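Local coordinates for protein dioxygenase (Pseudomonas brassicacearum, PDB 5V2D) that probably cleaves the central double bond of lignin-derived stilbenes with molecular oxygen at a non-haem iron centre held by four histidines, at residues S88-A93 with V455-L460; I441-D446 with L471-M476. One frame throughout, in Å; residues are numbered along the deposited sequence.

Contact 1 of 2, residues S88-A93 with V455-L460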
loop_
_atom_site.group_PDB
_atom_site.type_symbol
_atom_site.label_atom_id
_atom_site.label_comp_id
_atom_site.label_asym_id
_atom_site.label_seq_id
_atom_site.Cartn_x
_atom_site.Cartn_y
_atom_site.Cartn_z
ATOM N N SER A 88 13.302 -2.983 -0.469
ATOM C CA SER A 88 14.414 -2.656 0.464
ATOM C C SER A 88 14.183 -3.467 1.726
ATOM O O SER A 88 13.042 -3.640 2.170
ATOM C CB SER A 88 14.383 -1.178 0.783
ATOM O OG SER A 88 14.847 -0.421 -0.360
ATOM N N GLY A 89 15.282 -3.949 2.315
ATOM C CA GLY A 89 15.264 -4.586 3.633
ATOM C C GLY A 89 16.288 -3.905 4.525
ATOM O O GLY A 89 17.470 -3.957 4.213
ATOM N N PHE A 90 15.844 -3.242 5.603
ATOM C CA PHE A 90 16.694 -2.677 6.612
ATOM C C PHE A 90 16.738 -3.700 7.743
ATOM O O PHE A 90 15.723 -3.907 8.441
ATOM C CB PHE A 90 16.175 -1.377 7.131
ATOM C CG PHE A 90 16.242 -0.237 6.163
ATOM C CD1 PHE A 90 17.332 0.561 6.093
ATOM C CD2 PHE A 90 15.153 0.048 5.335
ATOM C CE1 PHE A 90 17.419 1.671 5.259
ATOM C CE2 PHE A 90 15.220 1.141 4.477
ATOM C CZ PHE A 90 16.362 1.966 4.429
ATOM N N HIS A 91 17.895 -4.326 7.948
ATOM C CA HIS A 91 18.006 -5.336 8.960
ATOM C C HIS A 91 18.637 -4.741 10.259
ATOM O O HIS A 91 19.769 -4.221 10.204
ATOM C CB HIS A 91 18.875 -6.471 8.467
ATOM C CG HIS A 91 19.057 -7.558 9.484
ATOM N ND1 HIS A 91 17.997 -8.311 9.963
ATOM C CD2 HIS A 91 20.172 -7.986 10.139
ATOM C CE1 HIS A 91 18.455 -9.167 10.872
ATOM N NE2 HIS A 91 19.766 -8.990 11.004
ATOM N N PHE A 92 17.910 -4.852 11.362
ATOM C CA PHE A 92 18.272 -4.285 12.654
ATOM C C PHE A 92 18.811 -5.455 13.521
ATOM O O PHE A 92 18.131 -6.462 13.743
ATOM C CB PHE A 92 17.057 -3.711 13.396
ATOM C CG PHE A 92 16.502 -2.466 12.805
ATOM C CD1 PHE A 92 16.590 -1.257 13.505
ATOM C CD2 PHE A 92 15.844 -2.445 11.622
ATOM C CE1 PHE A 92 16.081 -0.099 12.991
ATOM C CE2 PHE A 92 15.342 -1.256 11.094
ATOM C CZ PHE A 92 15.470 -0.090 11.777
ATOM N N ALA A 93 20.029 -5.306 14.011
ATOM C CA ALA A 93 20.506 -6.308 14.986
ATOM C C ALA A 93 21.460 -5.653 15.937
ATOM O O ALA A 93 22.447 -5.061 15.530
ATOM C CB ALA A 93 21.184 -7.505 14.334
ATOM N N VAL A 455 8.772 3.453 13.080
ATOM C CA VAL A 455 9.900 3.562 12.190
ATOM C C VAL A 455 9.367 3.944 10.803
ATOM O O VAL A 455 8.387 3.365 10.314
ATOM C CB VAL A 455 10.661 2.272 12.129
ATOM C CG1 VAL A 455 11.867 2.411 11.144
ATOM C CG2 VAL A 455 11.147 1.874 13.518
ATOM N N ALA A 456 9.979 4.919 10.178
ATOM C CA ALA A 456 9.554 5.357 8.869
ATOM C C ALA A 456 10.661 6.042 8.125
ATOM O O ALA A 456 11.533 6.656 8.741
ATOM C CB ALA A 456 8.391 6.361 8.987
ATOM N N LEU A 457 10.611 6.004 6.822
ATOM C CA LEU A 457 11.503 6.809 6.042
ATOM C C LEU A 457 11.063 8.252 6.082
ATOM O O LEU A 457 9.873 8.581 5.925
ATOM C CB LEU A 457 11.523 6.375 4.553
ATOM C CG LEU A 457 12.365 5.092 4.288
ATOM C CD1 LEU A 457 12.107 4.667 2.863
ATOM C CD2 LEU A 457 13.853 5.285 4.497
ATOM N N LEU A 458 12.066 9.093 6.275
ATOM C CA LEU A 458 11.945 10.533 6.244
ATOM C C LEU A 458 12.704 11.025 5.011
ATOM O O LEU A 458 13.891 10.769 4.829
ATOM C CB LEU A 458 12.519 11.152 7.540
ATOM C CG LEU A 458 12.660 12.707 7.562
ATOM C CD1 LEU A 458 11.295 13.302 7.548
ATOM C CD2 LEU A 458 13.468 13.169 8.789
ATOM N N ASN A 459 11.968 11.703 4.147
ATOM C CA ASN A 459 12.477 12.274 2.938
ATOM C C ASN A 459 12.800 13.750 3.259
ATOM O O ASN A 459 11.880 14.516 3.550
ATOM C CB ASN A 459 11.440 12.239 1.784
ATOM C CG ASN A 459 10.726 10.924 1.657
ATOM O OD1 ASN A 459 11.376 9.904 1.518
ATOM N ND2 ASN A 459 9.325 10.950 1.842
ATOM N N LEU A 460 14.061 14.121 3.130
ATOM C CA LEU A 460 14.500 15.483 3.341
ATOM C C LEU A 460 14.581 16.048 1.948
ATOM O O LEU A 460 15.589 15.893 1.243
ATOM C CB LEU A 460 15.833 15.509 4.047
ATOM C CG LEU A 460 15.990 15.424 5.575
ATOM C CD1 LEU A 460 14.790 15.816 6.366
ATOM C CD2 LEU A 460 16.388 14.042 6.003
#
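Phe90 and Phe92 of residues 88-93 meet Leu457 and Val455 of residues 455-460 across the interface between two blades of the seven-bladed beta-propeller of the carotenoid cleavage oxygenase family. The example illustrates how neighbouring blades adhere: between these two segments only apolar side chains meet. The nearest alpha carbons, Phe90 CA and Val455 CA, stand 10.8 Å apart.

The bridging interactions are all apolar. With its ring anti to the carbonyl carbon (chi1 -70°), Phe90 reaches across the interface, and its CZ comes to 4.2 Å from Leu457 CD2. The two side chains cross obliquely, and CD2 approaches the ring at a slant. Ile486, on strand 482-486 of the second blade, touches both Phe90 and Leu457 and thereby widens this buried patch, while Ile484 of the same strand packs against Phe92.

On the first blade, backbone bonds tie Phe90 to Phe62 and Phe92 to Gly60 on strand 60-67, fixing the base of each aromatic side chain. Because side chains alternate along a strand, Phe92, two residues on from Phe90, also faces the second blade, and Phe92 CZ ends 4.4 Å from Val455 CG1.

Contact 2 of 2, residues I441-D446 with L471-M476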
loop_
_atom_site.group_PDB
_atom_site.type_symbol
_atom_site.label_atom_id
_atom_site.label_comp_id
_atom_site.label_asym_id
_atom_site.label_seq_id
_atom_site.Cartn_x
_atom_site.Cartn_y
_atom_site.Cartn_z
ATOM N N ILE A 441 6.944 -1.328 15.958
ATOM C CA ILE A 441 7.710 -2.414 16.514
ATOM C C ILE A 441 7.425 -2.448 18.034
ATOM O O ILE A 441 7.743 -1.492 18.708
ATOM C CB ILE A 441 9.224 -2.187 16.309
ATOM C CG1 ILE A 441 9.540 -2.112 14.837
ATOM C CG2 ILE A 441 10.014 -3.322 16.955
ATOM C CD1 ILE A 441 11.008 -1.805 14.483
ATOM N N PRO A 442 6.874 -3.550 18.567
ATOM C CA PRO A 442 6.634 -3.579 19.998
ATOM C C PRO A 442 7.896 -3.474 20.818
ATOM O O PRO A 442 8.914 -3.938 20.422
ATOM C CB PRO A 442 6.061 -4.991 20.243
ATOM C CG PRO A 442 5.666 -5.528 18.846
ATOM C CD PRO A 442 6.495 -4.836 17.887
ATOM N N ARG A 443 7.815 -2.817 21.992
ATOM C CA ARG A 443 9.032 -2.636 22.858
ATOM C C ARG A 443 9.536 -4.001 23.325
ATOM O O ARG A 443 10.724 -4.171 23.443
ATOM C CB ARG A 443 8.702 -1.732 24.085
ATOM C CG ARG A 443 9.940 -1.220 24.864
ATOM C CD ARG A 443 9.592 -0.244 25.992
ATOM N NE ARG A 443 8.707 0.768 25.426
ATOM C CZ ARG A 443 9.063 1.908 24.852
ATOM N NH1 ARG A 443 10.304 2.371 24.886
ATOM N NH2 ARG A 443 8.099 2.679 24.294
ATOM N N SER A 444 8.634 -4.924 23.563
ATOM C CA SER A 444 8.999 -6.287 23.934
ATOM C C SER A 444 7.781 -7.081 23.587
ATOM O O SER A 444 6.734 -6.517 23.302
ATOM C CB SER A 444 9.283 -6.420 25.440
ATOM O OG SER A 444 8.126 -6.075 26.225
ATOM N N ALA A 445 7.877 -8.408 23.645
ATOM C CA ALA A 445 6.686 -9.242 23.362
ATOM C C ALA A 445 5.585 -9.069 24.434
ATOM O O ALA A 445 4.416 -9.264 24.200
ATOM C CB ALA A 445 7.099 -10.688 23.163
ATOM N N ASP A 446 5.990 -8.644 25.617
ATOM C CA ASP A 446 5.055 -8.241 26.704
ATOM C C ASP A 446 4.247 -6.970 26.536
ATOM O O ASP A 446 3.331 -6.717 27.283
ATOM C CB ASP A 446 5.885 -7.984 27.963
ATOM C CG ASP A 446 5.841 -9.165 28.888
ATOM O OD1 ASP A 446 5.699 -8.988 30.115
ATOM O OD2 ASP A 446 5.925 -10.313 28.389
ATOM N N LEU A 471 11.140 6.571 16.265
ATOM C CA LEU A 471 10.490 7.365 17.348
ATOM C C LEU A 471 9.958 6.417 18.381
ATOM O O LEU A 471 9.707 5.215 18.127
ATOM C CB LEU A 471 9.339 8.228 16.823
ATOM C CG LEU A 471 9.767 9.465 16.047
ATOM C CD1 LEU A 471 10.383 9.127 14.656
ATOM C CD2 LEU A 471 8.560 10.380 15.897
ATOM N N ASP A 472 9.832 6.959 19.601
ATOM C CA ASP A 472 9.302 6.172 20.717
ATOM C C ASP A 472 7.858 6.528 20.803
ATOM O O ASP A 472 7.553 7.742 20.903
ATOM C CB ASP A 472 10.044 6.578 22.047
ATOM C CG ASP A 472 9.739 5.601 23.170
ATOM O OD1 ASP A 472 8.554 5.301 23.458
ATOM O OD2 ASP A 472 10.706 5.045 23.743
ATOM N N SER A 473 6.968 5.531 20.824
ATOM C CA SER A 473 5.512 5.783 20.825
ATOM C C SER A 473 5.031 6.532 22.083
ATOM O O SER A 473 3.995 7.199 22.024
ATOM C CB SER A 473 4.675 4.515 20.773
ATOM O OG SER A 473 4.899 3.646 21.871
ATOM N N ARG A 474 5.823 6.423 23.158
ATOM C CA ARG A 474 5.535 7.158 24.410
ATOM C C ARG A 474 5.698 8.644 24.312
ATOM O O ARG A 474 5.158 9.354 25.177
ATOM C CB ARG A 474 6.453 6.676 25.536
ATOM C CG ARG A 474 5.981 5.299 25.987
ATOM C CD ARG A 474 6.944 4.721 26.935
ATOM N NE ARG A 474 6.612 3.323 27.188
ATOM C CZ ARG A 474 7.264 2.569 28.093
ATOM N NH1 ARG A 474 8.240 3.083 28.853
ATOM N NH2 ARG A 474 6.936 1.300 28.289
ATOM N N ASP A 475 6.430 9.123 23.301
ATOM C CA ASP A 475 6.574 10.536 23.094
ATOM C C ASP A 475 6.938 10.879 21.658
ATOM O O ASP A 475 8.138 11.095 21.363
ATOM C CB ASP A 475 7.678 11.029 24.074
ATOM C CG ASP A 475 7.897 12.536 24.017
ATOM O OD1 ASP A 475 7.169 13.279 23.277
ATOM O OD2 ASP A 475 8.871 12.907 24.701
ATOM N N MET A 476 5.948 10.962 20.775
ATOM C CA MET A 476 6.210 11.207 19.393
ATOM C C MET A 476 6.652 12.628 19.162
ATOM O O MET A 476 7.541 12.886 18.355
ATOM C CB MET A 476 4.942 10.982 18.550
ATOM C CG MET A 476 4.352 9.541 18.723
ATOM S SD MET A 476 5.315 8.399 17.754
ATOM C CE MET A 476 4.804 8.919 16.052
#
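The guanidinium of Arg443 carries the guanidinium of Arg474 over one face and the carboxylate of Asp472 at its edge, with the two guanidinium groups layered at a tilt at the rim of a propeller blade. Arg474 CZ lies 3.4 Å above the Arg443 plane, offset toward its rim, and the two planes are tilted by 33°. In return, Arg443 NE lies 3.3 Å above the Arg474 plane, again offset toward the rim. The nearest atoms of the pair are two donors, Arg443 NH2 and Arg474 NE, 3.3 Å apart and not bonded to each other. What probably makes this close approach of like charges tolerable is the acid around it: Asp451 forms salt bridges with both arginines, to Arg443 NH2 through OD1 and to Arg474 NH2 through OD2.

At the edge, Arg443 grips Asp472 end-on with one nitrogen for each oxygen, a bidentate salt bridge between planes 22° apart. Arg443 NH1 donates to Asp472 OD2 at 2.9 Å, nearly straight at 170°. Its NH2 donates to Asp472 OD1 at 2.8 Å, and both oxygens are met on their syn sides. Extended as far as CG-CD, the Arg443 chain bends at chi3 toward this acid.

The bridge spans the start of strand 452-460, which runs between its neighbours 433-442 and 465-472; Tyr453 touches both partners. Asp472 also opens a type I turn to Asp475, where Ser473 OG is bonded to Ala450 O and Gly452 N. An Asx turn fixes the carboxylate from behind: Asp472 OD1 accepts from Arg474 N at 3.0 Å through its anti lone pair.

Overall arrangement
From the N terminus the chain gives strand 50-52 to the blade of contact 2 before reaching residues 88-93 in the neighbouring blade. It then travels through the five four-stranded sheets and returns at 441-446, so contact 1 closes a loop of 361 residues when 455-460 arrives. Contact 2 closes a much shorter one, of 24 residues, when 471-476 follows. The segments alternate, so the contacts cross. Contact 1 joins two blades; contact 2 joins the ends of strands 433-442 and 465-472 and the loops that follow them, either side of strand 452-460. They meet where Val455 CG2 packs 3.8 Å from Ile441 CD1. Strand 496-500 finally joins the first blade, mixing both chain ends there.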